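Local coordinates for condensin complex subunit 3 (Schizosaccharomyces pombe, PDB 5OQR), which serves as a regulatory subunit of condensin, the complex required to convert interphase chromatin into condensed, mitotic-like chromosomes, at residues A[277-282]-A[314-319]; A[301-306]-A[340-345]; A[306-311]-A[356-361]; A[362-367]-A[402-407]. All blocks are in the same frame, centred on the assembly; numbering follows the deposited sequence.

Contact 1: residues A[277-282]-A[314-319]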
# COMPACT_ATOMS: atom_id res chain seq x y z
N VAL A 277 -2.76 -0.95 14.87
CA VAL A 277 -1.59 -1.79 14.64
C VAL A 277 -1.41 -2.78 15.78
O VAL A 277 -1.03 -3.94 15.57
CB VAL A 277 -0.34 -0.92 14.45
CG1 VAL A 277 0.92 -1.78 14.37
CG2 VAL A 277 -0.47 -0.07 13.20
N ALA A 278 -1.70 -2.35 17.02
CA ALA A 278 -1.51 -3.23 18.17
C ALA A 278 -2.45 -4.42 18.11
O ALA A 278 -2.06 -5.55 18.44
CB ALA A 278 -1.71 -2.44 19.46
N VAL A 279 -3.70 -4.20 17.69
CA VAL A 279 -4.64 -5.31 17.54
C VAL A 279 -4.14 -6.29 16.50
O VAL A 279 -4.09 -7.50 16.72
CB VAL A 279 -6.04 -4.77 17.19
CG1 VAL A 279 -6.99 -5.92 16.88
CG2 VAL A 279 -6.59 -3.94 18.33
N LEU A 280 -3.75 -5.77 15.32
CA LEU A 280 -3.28 -6.64 14.25
C LEU A 280 -2.07 -7.44 14.68
O LEU A 280 -1.97 -8.64 14.38
CB LEU A 280 -2.96 -5.79 13.01
CG LEU A 280 -2.39 -6.52 11.80
CD1 LEU A 280 -3.38 -7.51 11.23
CD2 LEU A 280 -1.97 -5.52 10.74
N ALA A 281 -1.13 -6.81 15.39
CA ALA A 281 0.04 -7.53 15.87
C ALA A 281 -0.35 -8.69 16.77
O ALA A 281 0.20 -9.79 16.65
CB ALA A 281 0.97 -6.57 16.61
N ILE A 282 -1.30 -8.47 17.68
CA ILE A 282 -1.74 -9.55 18.57
C ILE A 282 -2.34 -10.68 17.76
O ILE A 282 -2.02 -11.86 17.96
CB ILE A 282 -2.74 -9.00 19.61
CG1 ILE A 282 -2.04 -8.01 20.54
CG2 ILE A 282 -3.36 -10.14 20.42
CD1 ILE A 282 -2.99 -7.23 21.43
N ALA A 314 -7.29 -8.53 26.20
CA ALA A 314 -8.53 -9.26 26.42
C ALA A 314 -9.53 -8.99 25.31
O ALA A 314 -10.21 -9.90 24.83
CB ALA A 314 -9.12 -8.89 27.79
N ARG A 315 -9.64 -7.73 24.88
CA ARG A 315 -10.58 -7.39 23.82
C ARG A 315 -10.20 -8.07 22.51
O ARG A 315 -11.08 -8.48 21.74
CB ARG A 315 -10.63 -5.87 23.64
CG ARG A 315 -11.28 -5.39 22.35
CD ARG A 315 -10.25 -5.17 21.25
NE ARG A 315 -10.84 -4.61 20.04
CZ ARG A 315 -10.70 -3.35 19.64
NH1 ARG A 315 -11.29 -2.95 18.52
NH2 ARG A 315 -9.99 -2.48 20.34
N THR A 316 -8.90 -8.20 22.23
CA THR A 316 -8.46 -8.86 21.01
C THR A 316 -8.63 -10.37 21.12
O THR A 316 -9.08 -11.02 20.17
CB THR A 316 -7.01 -8.51 20.71
OG1 THR A 316 -6.85 -7.08 20.72
CG2 THR A 316 -6.60 -9.04 19.34
N PHE A 317 -8.26 -10.95 22.26
CA PHE A 317 -8.48 -12.37 22.50
C PHE A 317 -9.95 -12.72 22.30
O PHE A 317 -10.28 -13.71 21.63
CB PHE A 317 -8.02 -12.73 23.91
CG PHE A 317 -8.44 -14.09 24.37
CD1 PHE A 317 -7.62 -15.19 24.17
CD2 PHE A 317 -9.64 -14.28 25.02
CE1 PHE A 317 -8.00 -16.44 24.59
CE2 PHE A 317 -10.03 -15.53 25.45
CZ PHE A 317 -9.21 -16.61 25.24
N ASN A 318 -10.84 -11.92 22.88
CA ASN A 318 -12.27 -12.13 22.68
C ASN A 318 -12.65 -11.96 21.21
O ASN A 318 -13.51 -12.68 20.70
CB ASN A 318 -13.05 -11.15 23.56
CG ASN A 318 -14.55 -11.33 23.45
OD1 ASN A 318 -15.10 -12.33 23.89
ND2 ASN A 318 -15.22 -10.34 22.88
N GLU A 319 -12.02 -11.01 20.53
CA GLU A 319 -12.30 -10.80 19.11
C GLU A 319 -11.88 -12.00 18.27
O GLU A 319 -12.61 -12.42 17.37
CB GLU A 319 -11.58 -9.53 18.64
CG GLU A 319 -12.30 -8.77 17.55
CD GLU A 319 -11.86 -7.32 17.48
OE1 GLU A 319 -10.93 -7.02 16.70
OE2 GLU A 319 -12.43 -6.49 18.21
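T316 has OG1 anti to its carbonyl carbon (chi1 -52°) and CG2 anti to the backbone N, on the side of I282, whose CG2 is likewise anti to its backbone N. These rotamers bring I282 CG2 within 3.6 Å of T316 CG2, a methyl-to-methyl touch between helices 275-288 and 308-324 of the HEAT-repeat solenoid. The two short segments run at 54° to each other, with axes 9.9 Å apart at closest approach, and the backbones come nearest at V279 and T316.

T316 carries most of the contact. Its CG2 also lies 3.9 Å from V279 O, while its OG1 sits 4.0 Å from V279 CG2 and 3.9 Å from I282 CD1. That hydroxyl therefore looks into an apolar surround, and its polar need is met within its own helix, by the carbonyl oxygen of L312. The segments are joined by packing alone, and the polar groups at the margin pair along a helix or with residues elsewhere.

R315 and E319, one turn apart, close over V279 in this way. Their salt bridge joins R315 NE to E319 OE2 at 3.1 Å, nearly straight at 177° and in the guanidinium plane, although the oxygen is met from above the carboxylate plane. Second partners fix both ends: Q365 takes R315 NH2, and K283 forms a salt bridge with E319 OE1. Held like this, the guanidinium turns one face to V279, whose CG2 lies 4.2 Å from R315 NH2, offset toward the rim.

Contact 2: residues A[301-306]-A[340-345]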
# COMPACT_ATOMS: atom_id res chain seq x y z
N GLN A 301 -8.36 -11.32 39.36
CA GLN A 301 -7.24 -10.40 39.52
C GLN A 301 -6.95 -9.65 38.23
O GLN A 301 -6.66 -8.45 38.25
CB GLN A 301 -6.00 -11.17 39.97
CG GLN A 301 -4.73 -10.33 40.12
CD GLN A 301 -3.47 -11.16 39.97
OE1 GLN A 301 -3.52 -12.33 39.59
NE2 GLN A 301 -2.33 -10.56 40.26
N PHE A 302 -7.02 -10.35 37.09
CA PHE A 302 -6.71 -9.72 35.81
C PHE A 302 -7.60 -8.50 35.56
O PHE A 302 -7.13 -7.47 35.07
CB PHE A 302 -6.87 -10.74 34.69
CG PHE A 302 -6.65 -10.18 33.31
CD1 PHE A 302 -5.41 -10.27 32.71
CD2 PHE A 302 -7.68 -9.58 32.62
CE1 PHE A 302 -5.20 -9.76 31.44
CE2 PHE A 302 -7.49 -9.06 31.36
CZ PHE A 302 -6.25 -9.16 30.77
N TRP A 303 -8.88 -8.61 35.90
CA TRP A 303 -9.83 -7.55 35.59
C TRP A 303 -9.83 -6.42 36.61
O TRP A 303 -10.31 -5.32 36.30
CB TRP A 303 -11.24 -8.14 35.48
CG TRP A 303 -11.31 -9.22 34.46
CD1 TRP A 303 -11.20 -10.56 34.68
CD2 TRP A 303 -11.48 -9.06 33.05
NE1 TRP A 303 -11.31 -11.24 33.50
CE2 TRP A 303 -11.48 -10.34 32.48
CE3 TRP A 303 -11.65 -7.95 32.22
CZ2 TRP A 303 -11.63 -10.55 31.11
CZ3 TRP A 303 -11.80 -8.15 30.86
CH2 TRP A 303 -11.79 -9.44 30.32
N LEU A 304 -9.30 -6.65 37.81
CA LEU A 304 -9.23 -5.61 38.82
C LEU A 304 -7.96 -4.78 38.72
O LEU A 304 -7.90 -3.70 39.32
CB LEU A 304 -9.32 -6.23 40.22
CG LEU A 304 -10.52 -7.16 40.45
CD1 LEU A 304 -10.46 -7.76 41.84
CD2 LEU A 304 -11.83 -6.43 40.23
N GLU A 305 -6.96 -5.25 37.98
CA GLU A 305 -5.71 -4.54 37.78
C GLU A 305 -5.47 -4.27 36.30
O GLU A 305 -4.37 -4.43 35.79
CB GLU A 305 -4.54 -5.33 38.37
CG GLU A 305 -4.62 -5.52 39.88
CD GLU A 305 -3.62 -6.54 40.38
OE1 GLU A 305 -4.04 -7.53 41.00
OE2 GLU A 305 -2.40 -6.35 40.15
N LEU A 306 -6.52 -3.85 35.60
CA LEU A 306 -6.43 -3.67 34.16
C LEU A 306 -5.50 -2.52 33.80
O LEU A 306 -5.41 -1.51 34.51
CB LEU A 306 -7.81 -3.40 33.56
CG LEU A 306 -8.72 -4.62 33.38
CD1 LEU A 306 -10.12 -4.19 33.02
CD2 LEU A 306 -8.16 -5.55 32.31
N THR A 340 -20.11 -5.34 33.57
CA THR A 340 -20.68 -4.09 34.08
C THR A 340 -19.95 -3.64 35.34
O THR A 340 -19.67 -2.45 35.51
CB THR A 340 -22.17 -4.27 34.37
OG1 THR A 340 -22.82 -4.84 33.22
CG2 THR A 340 -22.81 -2.94 34.70
N TYR A 341 -19.62 -4.59 36.22
CA TYR A 341 -18.87 -4.26 37.43
C TYR A 341 -17.47 -3.78 37.09
O TYR A 341 -17.00 -2.77 37.65
CB TYR A 341 -18.84 -5.48 38.35
CG TYR A 341 -17.94 -5.36 39.55
CD1 TYR A 341 -16.85 -6.21 39.71
CD2 TYR A 341 -18.17 -4.40 40.53
CE1 TYR A 341 -16.03 -6.11 40.81
CE2 TYR A 341 -17.35 -4.29 41.63
CZ TYR A 341 -16.28 -5.15 41.77
OH TYR A 341 -15.45 -5.05 42.86
N TYR A 342 -16.78 -4.47 36.18
CA TYR A 342 -15.42 -4.06 35.82
C TYR A 342 -15.40 -2.67 35.20
O TYR A 342 -14.49 -1.88 35.46
CB TYR A 342 -14.81 -5.07 34.85
CG TYR A 342 -14.72 -6.48 35.38
CD1 TYR A 342 -14.46 -6.73 36.72
CD2 TYR A 342 -14.88 -7.57 34.53
CE1 TYR A 342 -14.37 -8.02 37.20
CE2 TYR A 342 -14.80 -8.86 35.00
CZ TYR A 342 -14.54 -9.08 36.34
OH TYR A 342 -14.46 -10.37 36.80
N ILE A 343 -16.40 -2.36 34.37
CA ILE A 343 -16.49 -1.03 33.78
C ILE A 343 -16.69 0.02 34.87
O ILE A 343 -16.09 1.10 34.84
CB ILE A 343 -17.61 -0.98 32.74
CG1 ILE A 343 -17.24 -1.85 31.53
CG2 ILE A 343 -17.90 0.45 32.29
CD1 ILE A 343 -18.36 -2.04 30.52
N GLU A 344 -17.54 -0.28 35.86
CA GLU A 344 -17.88 0.72 36.86
C GLU A 344 -16.71 1.00 37.81
O GLU A 344 -16.53 2.14 38.24
CB GLU A 344 -19.12 0.29 37.64
CG GLU A 344 -20.37 0.31 36.77
CD GLU A 344 -21.60 0.76 37.52
OE1 GLU A 344 -22.28 -0.10 38.11
OE2 GLU A 344 -21.89 1.98 37.52
N ARG A 345 -15.90 -0.02 38.13
CA ARG A 345 -14.66 0.25 38.85
C ARG A 345 -13.79 1.23 38.08
O ARG A 345 -13.13 2.09 38.67
CB ARG A 345 -13.89 -1.05 39.08
CG ARG A 345 -14.57 -2.04 39.99
CD ARG A 345 -13.66 -3.22 40.29
NE ARG A 345 -12.65 -2.90 41.29
CZ ARG A 345 -11.36 -2.69 41.04
NH1 ARG A 345 -10.87 -2.77 39.81
NH2 ARG A 345 -10.53 -2.41 42.05
O HOH W 1 -12.30 -3.17 36.91
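One ordered water is gripped by three groups from W303, Y342 and R345. It donates to W303 O at 3.0 Å and to Y342 O at 2.9 Å, and it accepts from R345 NH1. The same NH1 reaches L304 O directly at 3.2 Å, in a bent hydrogen bond of 142° whose acceptor lies out of the guanidinium plane. A turn at chi3 (78°) sets R345 NE back toward L304, whose CD2 lies 3.7 Å from R345 CD and over one guanidinium face; the two side chains cross at about a right angle.

Deeper in, aromatic packing joins helix 300-304 to helix 336-348 of the HEAT-repeat solenoid. W303 CB stands 3.4 Å from the centroid of the Y342 ring, a CH-pi contact over its centre. Beyond CB, the five-membered ring of W303 forms an offset stack with the Y342 ring, centroids 4.6 Å apart and planes only 6° from parallel. The opposite face of the indole is covered by F302 CD2, 3.8 Å above the plane, so W303 is sandwiched. Y342 OH is tied to E300. An alanine at Y342 would remove this ring, and W303 would probably be left with a gap against one face while E300 lost a hydrogen-bond partner.

Chemically, W303 O and L304 O belong to the C-terminal turn of helix 300-304, just before the chain leaves helical geometry at E305. Donors from R345 and the water meet this carbonyl-rich end, and the guanidinium charge is likely to be favourable there.

Contact 3: residues A[306-311]-A[356-361]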
# COMPACT_ATOMS: atom_id res chain seq x y z
N LEU A 306 -6.52 -3.85 35.60
CA LEU A 306 -6.43 -3.67 34.16
C LEU A 306 -5.50 -2.52 33.80
O LEU A 306 -5.41 -1.51 34.51
CB LEU A 306 -7.81 -3.40 33.56
CG LEU A 306 -8.72 -4.62 33.38
CD1 LEU A 306 -10.12 -4.19 33.02
CD2 LEU A 306 -8.16 -5.55 32.31
N THR A 307 -4.79 -2.69 32.69
CA THR A 307 -3.95 -1.66 32.10
C THR A 307 -4.39 -1.43 30.66
O THR A 307 -5.28 -2.12 30.14
CB THR A 307 -2.47 -2.06 32.15
OG1 THR A 307 -2.21 -3.09 31.19
CG2 THR A 307 -2.09 -2.56 33.53
N ALA A 308 -3.78 -0.45 30.00
CA ALA A 308 -4.07 -0.22 28.59
C ALA A 308 -3.72 -1.45 27.76
O ALA A 308 -4.51 -1.90 26.93
CB ALA A 308 -3.30 1.00 28.09
N GLU A 309 -2.53 -2.02 27.99
CA GLU A 309 -2.12 -3.20 27.24
C GLU A 309 -2.90 -4.43 27.69
O GLU A 309 -3.32 -5.24 26.86
CB GLU A 309 -0.62 -3.44 27.42
CG GLU A 309 0.26 -2.29 26.96
CD GLU A 309 0.36 -1.17 27.98
OE1 GLU A 309 -0.27 -1.28 29.05
OE2 GLU A 309 1.07 -0.18 27.72
N SER A 310 -3.11 -4.57 29.00
CA SER A 310 -3.84 -5.72 29.52
C SER A 310 -5.27 -5.73 29.01
O SER A 310 -5.80 -6.80 28.65
CB SER A 310 -3.81 -5.69 31.05
OG SER A 310 -4.94 -6.32 31.61
N SER A 311 -5.92 -4.57 28.94
CA SER A 311 -7.30 -4.52 28.49
C SER A 311 -7.40 -4.76 26.99
O SER A 311 -8.34 -5.41 26.52
CB SER A 311 -7.93 -3.18 28.86
OG SER A 311 -7.32 -2.11 28.16
N TYR A 356 -6.33 9.20 33.89
CA TYR A 356 -7.50 9.50 33.08
C TYR A 356 -7.36 8.92 31.67
O TYR A 356 -8.25 8.21 31.19
CB TYR A 356 -7.72 11.01 33.02
CG TYR A 356 -8.89 11.43 32.17
CD1 TYR A 356 -10.18 11.42 32.68
CD2 TYR A 356 -8.71 11.85 30.86
CE1 TYR A 356 -11.26 11.81 31.90
CE2 TYR A 356 -9.77 12.24 30.08
CZ TYR A 356 -11.05 12.22 30.60
OH TYR A 356 -12.12 12.60 29.82
N ASP A 357 -6.25 9.22 30.99
CA ASP A 357 -6.10 8.78 29.61
C ASP A 357 -6.11 7.26 29.50
O ASP A 357 -6.68 6.70 28.56
CB ASP A 357 -4.80 9.35 29.02
CG ASP A 357 -4.87 10.84 28.78
OD1 ASP A 357 -6.00 11.37 28.63
OD2 ASP A 357 -3.81 11.49 28.74
N GLU A 358 -5.48 6.57 30.46
CA GLU A 358 -5.45 5.12 30.40
C GLU A 358 -6.83 4.52 30.65
O GLU A 358 -7.21 3.55 30.00
CB GLU A 358 -4.45 4.57 31.41
CG GLU A 358 -3.88 3.22 31.03
CD GLU A 358 -3.32 2.44 32.20
OE1 GLU A 358 -3.69 2.76 33.36
OE2 GLU A 358 -2.51 1.52 31.98
N SER A 359 -7.58 5.10 31.59
CA SER A 359 -8.90 4.55 31.91
C SER A 359 -9.86 4.71 30.74
O SER A 359 -10.70 3.83 30.51
CB SER A 359 -9.46 5.22 33.16
OG SER A 359 -8.83 4.72 34.33
N CYS A 360 -9.77 5.82 30.01
CA CYS A 360 -10.58 5.97 28.81
C CYS A 360 -10.30 4.84 27.82
O CYS A 360 -11.23 4.27 27.23
CB CYS A 360 -10.30 7.32 28.15
SG CYS A 360 -10.94 8.73 29.06
N PHE A 361 -9.03 4.48 27.65
CA PHE A 361 -8.68 3.38 26.76
C PHE A 361 -9.18 2.06 27.30
O PHE A 361 -9.69 1.22 26.54
CB PHE A 361 -7.16 3.35 26.56
CG PHE A 361 -6.70 2.36 25.53
CD1 PHE A 361 -6.89 2.62 24.18
CD2 PHE A 361 -6.08 1.18 25.90
CE1 PHE A 361 -6.47 1.72 23.23
CE2 PHE A 361 -5.66 0.28 24.95
CZ PHE A 361 -5.85 0.54 23.62
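The N-terminal turn of helix 308-324, a helix of the HEAT-repeat solenoid, carries this contact: T307 is its N-cap, and from helix 356-372 E358 reaches T307 and A308, and F361 packs on A308. The cap itself is local, with T307 OG1 accepting from S310 N at 2.8 Å. E358 serves the same turn from across the contact. Its CG is anti to the backbone N (chi1 -154°), and the chain stays extended beyond it. OE2 accepts from A308 N at 3.1 Å with an angle of 154°; the donor stands 50° out of the carboxylate plane. On the way E358 CG packs 3.7 Å from A308 CB.

That same methyl also meets the ring of F361, with A308 CB 3.5 Å from F361 CD2. A308 O comes to the edge of this ring, in its plane and nearest CE2. An alanine at E358 would remove CG and the carboxylate, and A308 N would probably be left without this acceptor at the start of the helix.

A carboxylate at the first amide of a helix is likely to be stabilised by the helix end, which may partly offset any repulsion from E309, whose OE1 lies 4.6 Å from E358 OE2.

Contact 4: residues A[362-367]-A[402-407]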
# COMPACT_ATOMS: atom_id res chain seq x y z
N ILE A 362 -9.06 1.84 28.61
CA ILE A 362 -9.53 0.59 29.22
C ILE A 362 -11.03 0.46 29.05
O ILE A 362 -11.54 -0.59 28.64
CB ILE A 362 -9.11 0.53 30.70
CG1 ILE A 362 -7.59 0.49 30.81
CG2 ILE A 362 -9.72 -0.68 31.39
CD1 ILE A 362 -7.07 0.76 32.21
N ILE A 363 -11.78 1.52 29.39
CA ILE A 363 -13.23 1.48 29.24
C ILE A 363 -13.60 1.22 27.79
O ILE A 363 -14.53 0.47 27.49
CB ILE A 363 -13.84 2.80 29.76
CG1 ILE A 363 -13.66 2.90 31.28
CG2 ILE A 363 -15.32 2.89 29.40
CD1 ILE A 363 -13.93 4.27 31.85
N GLU A 364 -12.87 1.84 26.86
CA GLU A 364 -13.10 1.60 25.44
C GLU A 364 -13.03 0.11 25.12
O GLU A 364 -13.91 -0.43 24.44
CB GLU A 364 -12.07 2.38 24.62
CG GLU A 364 -12.29 2.34 23.13
CD GLU A 364 -11.31 3.23 22.39
OE1 GLU A 364 -10.86 2.85 21.29
OE2 GLU A 364 -10.97 4.31 22.92
N GLN A 365 -11.99 -0.57 25.61
CA GLN A 365 -11.85 -1.99 25.34
C GLN A 365 -13.00 -2.79 25.94
O GLN A 365 -13.49 -3.74 25.32
CB GLN A 365 -10.51 -2.49 25.88
CG GLN A 365 -9.30 -1.78 25.29
CD GLN A 365 -9.39 -1.63 23.79
OE1 GLN A 365 -9.75 -2.56 23.08
NE2 GLN A 365 -9.06 -0.44 23.29
N LEU A 366 -13.44 -2.42 27.14
CA LEU A 366 -14.52 -3.17 27.79
C LEU A 366 -15.84 -2.99 27.04
O LEU A 366 -16.63 -3.93 26.94
CB LEU A 366 -14.67 -2.72 29.24
CG LEU A 366 -13.48 -2.99 30.16
CD1 LEU A 366 -13.78 -2.49 31.57
CD2 LEU A 366 -13.11 -4.46 30.19
N LEU A 367 -16.08 -1.80 26.51
CA LEU A 367 -17.28 -1.58 25.71
C LEU A 367 -17.25 -2.42 24.43
O LEU A 367 -18.28 -2.94 23.99
CB LEU A 367 -17.43 -0.10 25.37
CG LEU A 367 -17.77 0.81 26.55
CD1 LEU A 367 -17.57 2.27 26.19
CD2 LEU A 367 -19.20 0.57 27.01
N ILE A 402 -18.51 8.50 24.36
CA ILE A 402 -19.94 8.73 24.20
C ILE A 402 -20.52 7.82 23.13
O ILE A 402 -21.59 7.22 23.30
CB ILE A 402 -20.21 10.22 23.88
CG1 ILE A 402 -20.02 11.06 25.15
CG2 ILE A 402 -21.62 10.41 23.31
CD1 ILE A 402 -20.13 12.56 24.92
N SER A 403 -19.83 7.70 21.99
CA SER A 403 -20.37 6.94 20.87
C SER A 403 -20.52 5.47 21.23
O SER A 403 -21.57 4.86 20.99
CB SER A 403 -19.46 7.11 19.65
OG SER A 403 -19.24 8.48 19.38
N LEU A 404 -19.47 4.87 21.80
CA LEU A 404 -19.55 3.46 22.17
C LEU A 404 -20.59 3.21 23.25
O LEU A 404 -21.24 2.16 23.25
CB LEU A 404 -18.17 2.97 22.63
CG LEU A 404 -17.09 2.91 21.56
CD1 LEU A 404 -15.76 2.51 22.17
CD2 LEU A 404 -17.47 1.95 20.44
N HIS A 405 -20.77 4.16 24.17
CA HIS A 405 -21.82 4.01 25.18
C HIS A 405 -23.19 3.99 24.54
O HIS A 405 -24.01 3.11 24.84
CB HIS A 405 -21.73 5.15 26.20
CG HIS A 405 -20.76 4.89 27.31
ND1 HIS A 405 -19.46 5.33 27.28
CD2 HIS A 405 -20.92 4.24 28.48
CE1 HIS A 405 -18.85 4.95 28.39
NE2 HIS A 405 -19.71 4.29 29.14
N ILE A 406 -23.47 4.95 23.66
CA ILE A 406 -24.78 5.02 23.02
C ILE A 406 -24.96 3.88 22.03
O ILE A 406 -26.08 3.41 21.82
CB ILE A 406 -24.95 6.40 22.36
CG1 ILE A 406 -24.98 7.48 23.45
CG2 ILE A 406 -26.22 6.44 21.50
CD1 ILE A 406 -25.02 8.90 22.93
N GLU A 407 -23.88 3.43 21.39
CA GLU A 407 -23.98 2.28 20.50
C GLU A 407 -24.30 1.01 21.27
O GLU A 407 -25.14 0.21 20.84
CB GLU A 407 -22.67 2.12 19.73
CG GLU A 407 -22.63 0.94 18.78
CD GLU A 407 -21.32 0.84 18.03
OE1 GLU A 407 -20.50 1.78 18.12
OE2 GLU A 407 -21.10 -0.18 17.34
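L367 of helix 356-372 points its side chain at L404 and H405 of helix 399-412, which lies in the sixth HEAT repeat of the protein. Its CB begins the contact, 4.2 Å from L404 CB. CG is set anti to the carbonyl carbon (chi1 -69°), and beyond it the tip methyl does most of the touching. L367 CD1 rests 3.7 Å from L404 CB and also covers one face of the imidazole, standing 3.9 Å from the H405 ring centroid and 23° off the ring normal. This CH-pi contact is offset toward the rim, nearest CE1, and the two side chains cross at about a right angle.

Hydrogen bonds at both nitrogens probably fix the rotation of the imidazole under that methyl: ND1 with L401 O, one turn back in its own helix, and NE2 with the hydroxyl of Y347 on helix 336-348. I363 adds a looser touch at the same ring, its CG2 lying 4.2 Å from H405 CE1 in an oblique approach.

The helices run roughly side by side, at 25° with segment axes 10.1 Å apart, and the closest backbone pair is L367 and L404. On the flank next to L404, E364 packs through its aliphatic part: E364 CG lies 3.6 Å from L404 CD1.

In the fold
Followed from the N terminus, contact 1 closes a loop from helix 275-288 to helix 308-324. Contact 2 opens inside that loop, at helix 300-304, and closes beyond it on helix 336-348, so the two cross. Contact 3 starts at L306, which contact 2 also uses, and crosses both by reaching helix 356-372. Contact 4 opens at 362, directly after contact 3 ends, and carries the same helix on to helix 399-412; it lies in series with the other three. No pair nests. Helix 308-324 is shared by contacts 1 and 3, helix 356-372 by contacts 3 and 4, and R315 and Q365 tie contact 1 to contact 4, across neighbouring but not consecutive helices of the solenoid.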